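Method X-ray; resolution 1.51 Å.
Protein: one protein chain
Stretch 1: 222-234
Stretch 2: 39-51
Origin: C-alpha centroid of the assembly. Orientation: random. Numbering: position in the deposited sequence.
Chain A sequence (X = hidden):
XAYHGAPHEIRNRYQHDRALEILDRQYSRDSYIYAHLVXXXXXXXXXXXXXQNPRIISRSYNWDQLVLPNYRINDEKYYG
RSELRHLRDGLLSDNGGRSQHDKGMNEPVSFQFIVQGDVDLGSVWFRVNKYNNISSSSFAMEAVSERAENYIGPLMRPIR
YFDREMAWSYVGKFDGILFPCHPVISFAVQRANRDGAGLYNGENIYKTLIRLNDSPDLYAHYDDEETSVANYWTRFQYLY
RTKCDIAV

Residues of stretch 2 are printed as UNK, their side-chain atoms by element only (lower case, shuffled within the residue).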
# COMPACT_ATOMS: atom_id res chain seq x y z
N TYR A 222 -17.69 -6.91 -13.80
CA TYR A 222 -18.32 -7.65 -14.89
C TYR A 222 -19.83 -7.79 -14.69
O TYR A 222 -20.31 -7.99 -13.56
CB TYR A 222 -17.67 -9.03 -15.08
CG TYR A 222 -16.36 -8.95 -15.83
CD1 TYR A 222 -16.34 -8.82 -17.22
CD2 TYR A 222 -15.14 -8.95 -15.15
CE1 TYR A 222 -15.14 -8.70 -17.92
CE2 TYR A 222 -13.93 -8.84 -15.85
CZ TYR A 222 -13.94 -8.72 -17.23
OH TYR A 222 -12.76 -8.61 -17.93
N ASP A 223 -20.57 -7.67 -15.79
CA ASP A 223 -22.03 -7.75 -15.81
C ASP A 223 -22.57 -8.90 -14.95
O ASP A 223 -23.47 -8.71 -14.11
CB ASP A 223 -22.51 -7.93 -17.26
CG ASP A 223 -22.28 -6.70 -18.13
OD1 ASP A 223 -21.60 -5.75 -17.68
OD2 ASP A 223 -22.77 -6.70 -19.28
N ASP A 224 -22.05 -10.10 -15.20
CA ASP A 224 -22.32 -11.28 -14.37
C ASP A 224 -21.21 -12.29 -14.59
O ASP A 224 -20.24 -12.02 -15.28
CB ASP A 224 -23.70 -11.89 -14.63
CG ASP A 224 -23.80 -12.61 -15.99
OD1 ASP A 224 -22.77 -12.86 -16.66
OD2 ASP A 224 -24.94 -12.95 -16.37
N GLU A 225 -21.36 -13.47 -13.99
CA GLU A 225 -20.30 -14.47 -14.01
C GLU A 225 -19.92 -14.93 -15.41
O GLU A 225 -18.74 -15.07 -15.73
CB GLU A 225 -20.72 -15.67 -13.18
CG GLU A 225 -19.65 -16.74 -13.11
CD GLU A 225 -20.02 -17.84 -12.14
OE1 GLU A 225 -21.03 -18.52 -12.40
OE2 GLU A 225 -19.31 -17.99 -11.12
N GLU A 226 -20.91 -15.18 -16.27
CA GLU A 226 -20.62 -15.62 -17.63
C GLU A 226 -19.79 -14.57 -18.38
O GLU A 226 -18.88 -14.91 -19.14
CB GLU A 226 -21.90 -15.96 -18.40
CG GLU A 226 -21.70 -16.27 -19.88
CD GLU A 226 -20.73 -17.42 -20.15
OE1 GLU A 226 -20.29 -18.09 -19.19
OE2 GLU A 226 -20.40 -17.66 -21.34
N THR A 227 -20.09 -13.30 -18.16
CA THR A 227 -19.34 -12.25 -18.84
C THR A 227 -17.87 -12.36 -18.45
O THR A 227 -17.00 -12.31 -19.31
CB THR A 227 -19.88 -10.84 -18.54
OG1 THR A 227 -21.28 -10.79 -18.81
CG2 THR A 227 -19.18 -9.81 -19.40
N SER A 228 -17.60 -12.54 -17.16
CA SER A 228 -16.23 -12.71 -16.67
C SER A 228 -15.58 -13.97 -17.23
O SER A 228 -14.40 -13.95 -17.58
CB SER A 228 -16.18 -12.72 -15.13
OG SER A 228 -16.70 -13.91 -14.57
N VAL A 229 -16.34 -15.06 -17.34
CA VAL A 229 -15.82 -16.30 -17.92
C VAL A 229 -15.37 -16.02 -19.35
O VAL A 229 -14.25 -16.34 -19.74
CB VAL A 229 -16.87 -17.46 -17.86
CG1 VAL A 229 -16.48 -18.61 -18.76
CG2 VAL A 229 -17.07 -17.94 -16.43
N ALA A 230 -16.24 -15.37 -20.11
CA ALA A 230 -15.96 -15.04 -21.50
C ALA A 230 -14.82 -14.03 -21.70
O ALA A 230 -13.99 -14.20 -22.59
CB ALA A 230 -17.21 -14.52 -22.17
N ASN A 231 -14.79 -13.00 -20.88
CA ASN A 231 -13.92 -11.86 -21.15
C ASN A 231 -12.69 -11.76 -20.26
O ASN A 231 -11.85 -10.88 -20.45
CB ASN A 231 -14.73 -10.57 -21.04
CG ASN A 231 -15.78 -10.45 -22.14
OD1 ASN A 231 -15.89 -11.31 -23.02
ND2 ASN A 231 -16.56 -9.39 -22.07
N TYR A 232 -12.57 -12.67 -19.30
CA TYR A 232 -11.50 -12.59 -18.32
C TYR A 232 -10.88 -13.95 -18.04
O TYR A 232 -9.72 -14.19 -18.37
CB TYR A 232 -12.05 -11.99 -17.03
CG TYR A 232 -11.00 -11.74 -15.98
CD1 TYR A 232 -10.28 -10.54 -15.95
CD2 TYR A 232 -10.71 -12.70 -15.02
CE1 TYR A 232 -9.31 -10.32 -14.99
CE2 TYR A 232 -9.75 -12.49 -14.05
CZ TYR A 232 -9.04 -11.31 -14.04
OH TYR A 232 -8.07 -11.11 -13.06
N TRP A 233 -11.64 -14.85 -17.43
CA TRP A 233 -11.06 -16.10 -16.95
C TRP A 233 -10.45 -16.92 -18.09
O TRP A 233 -9.26 -17.22 -18.05
CB TRP A 233 -12.11 -16.91 -16.19
CG TRP A 233 -12.66 -16.15 -15.01
CD1 TRP A 233 -13.89 -15.59 -14.90
CD2 TRP A 233 -11.98 -15.86 -13.78
NE1 TRP A 233 -14.03 -14.98 -13.68
CE2 TRP A 233 -12.87 -15.13 -12.97
CE3 TRP A 233 -10.70 -16.16 -13.28
CZ2 TRP A 233 -12.52 -14.68 -11.70
CZ3 TRP A 233 -10.36 -15.70 -12.01
CH2 TRP A 233 -11.27 -14.98 -11.24
N THR A 234 -11.25 -17.26 -19.09
CA THR A 234 -10.75 -18.03 -20.22
C THR A 234 -9.71 -17.24 -21.02
O THR A 234 -8.68 -17.77 -21.42
CB THR A 234 -11.89 -18.51 -21.13
OG1 THR A 234 -12.64 -17.38 -21.61
CG2 THR A 234 -12.81 -19.43 -20.37
N UNK A 39 -15.92 -11.14 -5.85
CA UNK A 39 -17.07 -10.76 -5.03
C UNK A 39 -18.34 -10.77 -5.86
O UNK A 39 -18.44 -10.07 -6.87
c UNK A 39 -16.83 -9.38 -4.42
c UNK A 39 -15.65 -10.17 -2.38
c UNK A 39 -15.13 -7.90 -3.27
c UNK A 39 -15.52 -9.32 -3.63
N UNK A 40 -19.30 -11.57 -5.43
CA UNK A 40 -20.57 -11.66 -6.12
C UNK A 40 -21.55 -10.71 -5.46
O UNK A 40 -21.89 -10.86 -4.29
o UNK A 40 -17.14 -16.61 -8.16
c UNK A 40 -18.97 -15.14 -8.54
c UNK A 40 -18.19 -15.54 -6.31
c UNK A 40 -21.07 -13.10 -6.11
c UNK A 40 -18.10 -15.76 -7.67
c UNK A 40 -19.14 -14.68 -5.82
c UNK A 40 -19.93 -14.28 -8.03
c UNK A 40 -20.04 -14.05 -6.66
N UNK A 41 -21.98 -9.73 -6.23
CA UNK A 41 -22.73 -8.62 -5.69
C UNK A 41 -24.24 -8.90 -5.75
O UNK A 41 -24.69 -9.92 -6.30
c UNK A 41 -22.36 -7.32 -6.43
s UNK A 41 -19.82 -7.20 -5.07
c UNK A 41 -20.85 -7.06 -6.56
c UNK A 41 -20.42 -5.78 -4.16
N UNK A 42 -25.02 -8.00 -5.17
CA UNK A 42 -26.45 -8.22 -4.99
C UNK A 42 -27.22 -8.11 -6.31
O UNK A 42 -28.36 -8.57 -6.41
n UNK A 42 -26.99 -6.39 1.07
c UNK A 42 -26.90 -6.62 -1.45
c UNK A 42 -26.54 -7.20 -0.08
c UNK A 42 -26.40 -7.54 -2.55
c UNK A 42 -26.97 -7.25 -3.93
N UNK A 43 -26.59 -7.55 -7.34
CA UNK A 43 -27.21 -7.50 -8.67
C UNK A 43 -26.70 -8.61 -9.58
O UNK A 43 -26.96 -8.63 -10.79
o UNK A 43 -25.27 -4.68 -10.05
c UNK A 43 -27.00 -6.12 -9.31
c UNK A 43 -25.53 -5.77 -9.50
o UNK A 43 -24.64 -6.55 -9.09
N UNK A 44 -25.97 -9.54 -8.96
CA UNK A 44 -25.31 -10.66 -9.65
C UNK A 44 -24.10 -10.27 -10.47
O UNK A 44 -23.48 -11.14 -11.11
o UNK A 44 -27.17 -12.18 -9.70
c UNK A 44 -26.29 -11.45 -10.51
N UNK A 45 -23.74 -8.99 -10.46
CA UNK A 45 -22.49 -8.56 -11.09
C UNK A 45 -21.32 -9.06 -10.25
O UNK A 45 -21.49 -9.41 -9.07
c UNK A 45 -22.45 -7.03 -11.27
o UNK A 45 -22.18 -6.34 -10.06
N UNK A 46 -20.14 -9.14 -10.86
CA UNK A 46 -18.93 -9.53 -10.14
C UNK A 46 -17.97 -8.37 -10.03
O UNK A 46 -17.75 -7.63 -10.99
c UNK A 46 -18.19 -10.67 -10.86
c UNK A 46 -18.64 -12.11 -10.63
c UNK A 46 -17.66 -13.06 -11.29
c UNK A 46 -20.07 -12.31 -11.17
N UNK A 47 -17.38 -8.24 -8.85
CA UNK A 47 -16.19 -7.43 -8.69
C UNK A 47 -15.00 -8.37 -8.46
O UNK A 47 -15.00 -9.18 -7.53
c UNK A 47 -15.33 -4.45 -6.38
n UNK A 47 -15.94 -4.71 -5.24
c UNK A 47 -15.10 -5.61 -7.32
c UNK A 47 -16.34 -6.46 -7.52
o UNK A 47 -14.94 -3.32 -6.68
N UNK A 48 -14.01 -8.26 -9.34
CA UNK A 48 -12.81 -9.09 -9.30
C UNK A 48 -11.63 -8.26 -8.83
O UNK A 48 -11.37 -7.17 -9.34
c UNK A 48 -11.26 -10.60 -10.64
c UNK A 48 -12.50 -9.71 -10.69
c UNK A 48 -13.48 -11.22 -12.51
c UNK A 48 -13.71 -10.50 -11.19
N UNK A 49 -10.94 -8.77 -7.82
CA UNK A 49 -9.70 -8.16 -7.35
C UNK A 49 -8.62 -9.21 -7.55
O UNK A 49 -8.71 -10.31 -7.02
c UNK A 49 -9.80 -7.77 -5.86
c UNK A 49 -10.89 -6.72 -5.66
c UNK A 49 -11.15 -6.40 -4.23
c UNK A 49 -8.48 -7.21 -5.36
N UNK A 50 -7.62 -8.89 -8.37
CA UNK A 50 -6.49 -9.77 -8.56
C UNK A 50 -5.22 -9.18 -7.99
O UNK A 50 -4.81 -8.06 -8.33
n UNK A 50 -4.00 -10.39 -12.35
c UNK A 50 -4.34 -9.80 -13.50
c UNK A 50 -6.23 -10.09 -10.03
c UNK A 50 -5.08 -11.08 -10.21
n UNK A 50 -5.51 -10.09 -14.07
c UNK A 50 -4.80 -11.40 -11.67
n UNK A 50 -3.51 -8.92 -14.07
N UNK A 51 -4.59 -9.96 -7.13
CA UNK A 51 -3.25 -9.68 -6.64
C UNK A 51 -2.30 -10.65 -7.32
O UNK A 51 -2.66 -11.80 -7.60
c UNK A 51 -3.19 -9.84 -5.16
O HOH W 1 -25.38 -7.73 -12.97
O HOH W 2 -23.32 -13.67 -11.90

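Position 39 carries four carbons forked at the second, and no side-chain atom comes within 9 Å of stretch 1: L39. Its backbone pairs with position 47, N to O 2.7 Å and O to N 2.9 Å.

Position 40 has one carbon, then a six-carbon ring bearing an oxygen, so it is a tyrosine, Y40. Its CB points sideways, yet the ring reaches stretch 1, with CE1 3.9 Å from E225 OE2.

At position 41 two carbons, a sulfur and a terminal carbon follow one another unbranched. This is M41, out of reach of stretch 1; it opens a type I turn that closes at position 44, whose N donates to M41 O at 3.0 Å.

Position 42, four carbons in a row ending in nitrogen, is K42, exposed and remote from stretch 1.

Position 43 has two carbons, the second with two oxygens: D43. One carboxylate oxygen, OD1, accepts from the backbone N of position 45 at 2.9 Å, bracing the chain as it leaves the turn.

Position 44 has one carbon and one oxygen, hence S44. Its phi of 73° is positive, and its carbonyl does the work across the interface: S44 O lies 3.5 Å from D224 CA in a CA-H...O contact. A water donates to S44 O at 2.7 Å and accepts from E225 N at 2.9 Å, linking the turn to the first residue of the helix.

Position 45 again has one carbon and one oxygen: S45. Its CB is 3.3 Å from Y222 O, and its CA makes a CA-H...O contact of 3.2 Å with D223 O.

Position 46 shows four carbons forked at the second, the terminal pair near the start of the helix: L46. CD1 lies 3.3 Å from E225 N, and CD2 is 3.5 Å from S228 OG.

Position 47 has three carbons, the third carrying oxygen and nitrogen. It is Q47, directed away from stretch 1.

Position 48 has four carbons forked at the first, one arm two carbons long, which defines I48. The tip of that arm, CD1, lies 3.9 Å from Y222 CD2 and 3.7 Å from W233 CZ2. It also sits over a face of the Y232 ring, 4.3 Å from the centroid and 20° off the normal, a CH-pi contact.

Position 49 has the same branching, so I49, but points away.

Position 50 has three carbons, a nitrogen, then a carbon with two more nitrogens: R50. NH1 donates to Y232 OH at 2.9 Å and 145°, the hydroxyl lying near the guanidinium plane.

Position 51, a single carbon, is A51, out of reach.

The contact, burying 540 Å² in total, is anchored by an antiparallel bridge: L46 N to Y222 O and Y222 N to L46 O, each 2.9 Å, at 161° and 169°. Beyond it, alternation along the strand directs I48 and R50 toward the helix, while Q47 and I49 point away. I48 supplies apolar packing among three aromatic rings, and R50 adds a polar tie.

Stretch 2 39-51: LYMKDSSLQIIRA
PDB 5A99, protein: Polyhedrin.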